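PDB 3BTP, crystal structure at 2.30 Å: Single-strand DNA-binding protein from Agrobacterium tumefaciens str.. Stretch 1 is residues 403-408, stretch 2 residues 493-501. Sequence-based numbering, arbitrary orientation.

Stretch 1 403-408: GNRYMS
Stretch 2 (493-501) GTYTNVVEY

The two stretches pair as neighbouring antiparallel strands, 405-407 and 494-497, whose N-to-C directions differ by 170° and whose axes approach to 4.6 Å. R405 lies opposite T496 as a non-hydrogen-bonded pair, CA to CA 4.3 Å; Y406 lies opposite Y495 as a hydrogen-bonded pair, CA to CA 5.2 Å. The pairing residues R405, Y406, Y495 and T496 have extended backbones, with phi between -99° and -136° and psi between 138° and 142°.

Backbone hydrogen bonds set this register. Y406 N donates to Y495 O at 2.8 Å, and Y495 N returns the bond to Y406 O at 3.2 Å, closing the small ring typical of such a pair. Beyond the R405-T496 pair, N497 N donates to N404 O at 2.8 Å, although N404 itself (phi/psi -115°/-12°) lies in the loop just before the strand. Between these bonds, R405 CA lies 3.2 Å from Y495 O and T496 CA 3.4 Å from N404 O, both CA-H...O contacts; past the Y406-Y495 pair, T494 CA makes another, 3.3 Å from Y406 O.

The polar side-chain link lies on the face shared by R405 and T496. R405 extends with chi1 and chi2 t before chi3 turns to m, bringing NE to 2.6 Å from T496 OG1, to which it donates; a weak second bond runs from R405 NH2 to the same OG1 at 3.3 Å. T496, chi1 m, places its hydroxyl near the guanidinium plane, where an acceptor meets the N-H groups. T494 OG1 lies over one guanidinium face, 4.1 Å from R405 NE. A threonine suits such a strand position: its beta branch favours an extended backbone, while its hydroxyl serves a polar neighbour.

Apolar packing is modest. Y406 and Y495, both chi1 m, are buried on the other face, with CB to CB at 4.4 Å; their rings then lead away from the opposing strand, and both hydroxyls are hydrogen-bonded elsewhere in the structure. M407, chi1 p, sets CB 3.9 Å from the T494 CG2 methyl before its flexible chain leads away.

At the far end, N497 ends its strand and caps the helix that follows. With chi1 t and chi2 -9°, its OD1 accepts from V499 N at 3.2 Å, a role suited to asparagine's short side-chain carbonyl. Its backbone thus joins the strands while its side chain starts the helix. N404 packs alongside N497 and E500, and the contact between the stretches buries 429 Å² in all, both sides summed.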

ATOM      1  N   GLY A 403       9.584  -8.002 -20.990  1.00 22.51           N
ATOM      2  CA  GLY A 403       9.600  -7.504 -19.609  1.00 21.51           C
ATOM      3  C   GLY A 403      10.513  -6.343 -19.372  1.00 21.78           C
ATOM      4  O   GLY A 403      10.712  -5.923 -18.231  1.00 21.76           O
ATOM      5  N   ASN A 404      11.127  -5.834 -20.434  1.00 22.45           N
ATOM      6  CA  ASN A 404      12.262  -4.888 -20.244  1.00 23.25           C
ATOM      7  C   ASN A 404      12.042  -3.477 -20.732  1.00 21.84           C
ATOM      8  O   ASN A 404      12.839  -2.607 -20.468  1.00 22.76           O
ATOM      9  CB  ASN A 404      13.528  -5.403 -20.935  1.00 24.10           C
ATOM     10  CG  ASN A 404      14.083  -6.619 -20.267  1.00 28.18           C
ATOM     11  OD1 ASN A 404      14.493  -7.533 -20.964  1.00 33.47           O
ATOM     12  ND2 ASN A 404      14.040  -6.671 -18.921  1.00 23.08           N
ATOM     13  N   ARG A 405      10.980  -3.293 -21.474  1.00 19.70           N
ATOM     14  CA  ARG A 405      10.742  -2.063 -22.129  1.00 21.53           C
ATOM     15  C   ARG A 405       9.285  -1.605 -21.991  1.00 18.25           C
ATOM     16  O   ARG A 405       8.402  -2.378 -22.230  1.00 18.51           O
ATOM     17  CB  ARG A 405      11.019  -2.282 -23.629  1.00 18.97           C
ATOM     18  CG  ARG A 405      10.779  -0.984 -24.443  1.00 25.50           C
ATOM     19  CD  ARG A 405      11.376  -1.163 -25.877  1.00 25.80           C
ATOM     20  NE  ARG A 405      12.843  -1.047 -25.876  1.00 30.93           N
ATOM     21  CZ  ARG A 405      13.580  -1.156 -26.994  1.00 32.27           C
ATOM     22  NH1 ARG A 405      12.977  -1.380 -28.134  1.00 30.64           N
ATOM     23  NH2 ARG A 405      14.885  -1.028 -26.979  1.00 26.45           N
ATOM     24  N   TYR A 406       9.089  -0.324 -21.752  1.00 17.64           N
ATOM     25  CA  TYR A 406       7.791   0.372 -21.939  1.00 17.49           C
ATOM     26  C   TYR A 406       7.653   1.147 -23.228  1.00 17.59           C
ATOM     27  O   TYR A 406       8.592   1.796 -23.711  1.00 18.16           O
ATOM     28  CB  TYR A 406       7.473   1.342 -20.780  1.00 16.64           C
ATOM     29  CG  TYR A 406       7.102   0.642 -19.476  1.00 15.21           C
ATOM     30  CD1 TYR A 406       8.014   0.605 -18.422  1.00 18.28           C
ATOM     31  CD2 TYR A 406       5.792   0.114 -19.272  1.00 14.45           C
ATOM     32  CE1 TYR A 406       7.670   0.021 -17.157  1.00 17.86           C
ATOM     33  CE2 TYR A 406       5.397  -0.497 -18.022  1.00 16.97           C
ATOM     34  CZ  TYR A 406       6.390  -0.550 -16.987  1.00 19.30           C
ATOM     35  OH  TYR A 406       6.126  -1.131 -15.780  1.00 18.96           O
ATOM     36  N   MET A 407       6.442   1.089 -23.765  1.00 17.74           N
ATOM     37  CA  MET A 407       6.104   1.791 -24.995  1.00 18.74           C
ATOM     38  C   MET A 407       4.637   2.204 -24.941  1.00 19.84           C
ATOM     39  O   MET A 407       3.866   1.713 -24.121  1.00 20.83           O
ATOM     40  CB  MET A 407       6.404   0.897 -26.239  1.00 18.16           C
ATOM     41  CG  MET A 407       5.566  -0.351 -26.400  1.00 18.46           C
ATOM     42  SD  MET A 407       6.118  -1.616 -27.559  1.00 15.72           S
ATOM     43  CE  MET A 407       7.351  -2.452 -26.547  1.00 23.82           C
ATOM     44  N   SER A 408       4.245   3.120 -25.803  1.00 20.37           N
ATOM     45  CA  SER A 408       2.812   3.373 -26.019  1.00 20.15           C
ATOM     46  C   SER A 408       2.015   2.125 -26.399  1.00 19.52           C
ATOM     47  O   SER A 408       2.515   1.151 -26.956  1.00 20.63           O
ATOM     48  CB  SER A 408       2.581   4.497 -27.077  1.00 19.60           C
ATOM     49  OG  SER A 408       2.821   3.943 -28.359  1.00 24.62           O
ATOM     50  N   GLY A 493      10.702   7.773 -27.149  1.00 29.04           N
ATOM     51  CA  GLY A 493       9.516   7.630 -26.325  1.00 28.59           C
ATOM     52  C   GLY A 493       9.547   6.362 -25.488  1.00 29.23           C
ATOM     53  O   GLY A 493       8.799   6.272 -24.510  1.00 29.21           O
ATOM     54  N   THR A 494      10.394   5.375 -25.846  1.00 26.70           N
ATOM     55  CA  THR A 494      10.395   4.178 -25.019  1.00 24.34           C
ATOM     56  C   THR A 494      11.319   4.335 -23.812  1.00 22.64           C
ATOM     57  O   THR A 494      12.152   5.236 -23.764  1.00 21.59           O
ATOM     58  CB  THR A 494      10.663   2.889 -25.859  1.00 24.34           C
ATOM     59  OG1 THR A 494      12.003   2.892 -26.334  1.00 21.94           O
ATOM     60  CG2 THR A 494       9.679   2.772 -27.069  1.00 23.36           C
ATOM     61  N   TYR A 495      11.133   3.459 -22.834  1.00 20.62           N
ATOM     62  CA  TYR A 495      12.016   3.310 -21.743  1.00 19.53           C
ATOM     63  C   TYR A 495      12.449   1.846 -21.720  1.00 20.30           C
ATOM     64  O   TYR A 495      11.605   0.957 -21.763  1.00 19.78           O
ATOM     65  CB  TYR A 495      11.303   3.538 -20.388  1.00 19.77           C
ATOM     66  CG  TYR A 495      11.071   4.986 -20.075  1.00 17.80           C
ATOM     67  CD1 TYR A 495      12.080   5.755 -19.520  1.00 12.84           C
ATOM     68  CD2 TYR A 495       9.822   5.593 -20.400  1.00 17.04           C
ATOM     69  CE1 TYR A 495      11.877   7.117 -19.234  1.00 13.76           C
ATOM     70  CE2 TYR A 495       9.602   6.918 -20.129  1.00 16.82           C
ATOM     71  CZ  TYR A 495      10.645   7.681 -19.592  1.00 19.14           C
ATOM     72  OH  TYR A 495      10.417   9.003 -19.323  1.00 22.06           O
ATOM     73  N   THR A 496      13.730   1.615 -21.455  1.00 18.76           N
ATOM     74  CA  THR A 496      14.274   0.281 -21.497  1.00 19.99           C
ATOM     75  C   THR A 496      15.106   0.119 -20.227  1.00 21.49           C
ATOM     76  O   THR A 496      15.749   1.068 -19.811  1.00 20.40           O
ATOM     77  CB  THR A 496      15.092   0.014 -22.797  1.00 18.33           C
ATOM     78  OG1 THR A 496      14.208   0.040 -23.902  1.00 20.23           O
ATOM     79  CG2 THR A 496      15.710  -1.406 -22.822  1.00 17.54           C
ATOM     80  N   ASN A 497      15.037  -1.066 -19.613  1.00 22.75           N
ATOM     81  CA  ASN A 497      15.763  -1.435 -18.337  1.00 24.95           C
ATOM     82  C   ASN A 497      17.284  -1.220 -18.522  1.00 25.63           C
ATOM     83  O   ASN A 497      17.809  -1.534 -19.590  1.00 23.30           O
ATOM     84  CB  ASN A 497      15.440  -2.930 -18.199  1.00 25.57           C
ATOM     85  CG  ASN A 497      15.945  -3.631 -16.946  1.00 32.44           C
ATOM     86  OD1 ASN A 497      16.728  -3.133 -16.101  1.00 39.50           O
ATOM     87  ND2 ASN A 497      15.497  -4.894 -16.841  1.00 36.71           N
ATOM     88  N   VAL A 498      17.995  -0.708 -17.498  1.00 28.34           N
ATOM     89  CA  VAL A 498      19.466  -0.620 -17.574  1.00 29.54           C
ATOM     90  C   VAL A 498      20.167  -1.954 -17.899  1.00 30.18           C
ATOM     91  O   VAL A 498      21.167  -1.937 -18.623  1.00 31.28           O
ATOM     92  CB  VAL A 498      20.187   0.112 -16.358  1.00 30.74           C
ATOM     93  CG1 VAL A 498      20.291   1.602 -16.576  1.00 32.33           C
ATOM     94  CG2 VAL A 498      19.588  -0.172 -15.061  1.00 30.01           C
ATOM     95  N   VAL A 499      19.629  -3.088 -17.443  1.00 29.81           N
ATOM     96  CA  VAL A 499      20.209  -4.430 -17.660  1.00 30.56           C
ATOM     97  C   VAL A 499      20.316  -4.796 -19.120  1.00 29.88           C
ATOM     98  O   VAL A 499      21.282  -5.487 -19.561  1.00 28.41           O
ATOM     99  CB  VAL A 499      19.413  -5.566 -16.901  1.00 32.42           C
ATOM    100  CG1 VAL A 499      19.940  -6.941 -17.256  1.00 35.44           C
ATOM    101  CG2 VAL A 499      19.518  -5.379 -15.355  1.00 34.35           C
ATOM    102  N   GLU A 500      19.339  -4.334 -19.894  1.00 28.04           N
ATOM    103  CA  GLU A 500      19.455  -4.461 -21.319  1.00 28.03           C
ATOM    104  C   GLU A 500      20.568  -3.585 -21.885  1.00 27.20           C
ATOM    105  O   GLU A 500      21.168  -3.951 -22.878  1.00 26.14           O
ATOM    106  CB  GLU A 500      18.116  -4.173 -22.024  1.00 29.20           C
ATOM    107  CG  GLU A 500      17.160  -5.305 -21.932  1.00 30.63           C
ATOM    108  CD  GLU A 500      17.675  -6.494 -22.749  1.00 38.01           C
ATOM    109  OE1 GLU A 500      17.608  -6.394 -24.016  1.00 38.09           O
ATOM    110  OE2 GLU A 500      18.178  -7.484 -22.128  1.00 36.20           O
ATOM    111  N   TYR A 501      20.827  -2.416 -21.282  1.00 27.31           N
ATOM    112  CA  TYR A 501      21.910  -1.551 -21.793  1.00 28.48           C
ATOM    113  C   TYR A 501      23.290  -2.260 -21.641  1.00 29.29           C
ATOM    114  O   TYR A 501      24.111  -2.238 -22.550  1.00 30.24           O
ATOM    115  CB  TYR A 501      21.926  -0.172 -21.129  1.00 27.22           C
ATOM    116  CG  TYR A 501      21.033   0.847 -21.806  1.00 25.56           C
ATOM    117  CD1 TYR A 501      19.654   0.797 -21.661  1.00 22.94           C
ATOM    118  CD2 TYR A 501      21.579   1.837 -22.623  1.00 28.81           C
ATOM    119  CE1 TYR A 501      18.837   1.718 -22.274  1.00 27.01           C
ATOM    120  CE2 TYR A 501      20.759   2.798 -23.301  1.00 28.35           C
ATOM    121  CZ  TYR A 501      19.389   2.727 -23.097  1.00 30.49           C
ATOM    122  OH  TYR A 501      18.590   3.667 -23.684  1.00 27.90           O
TER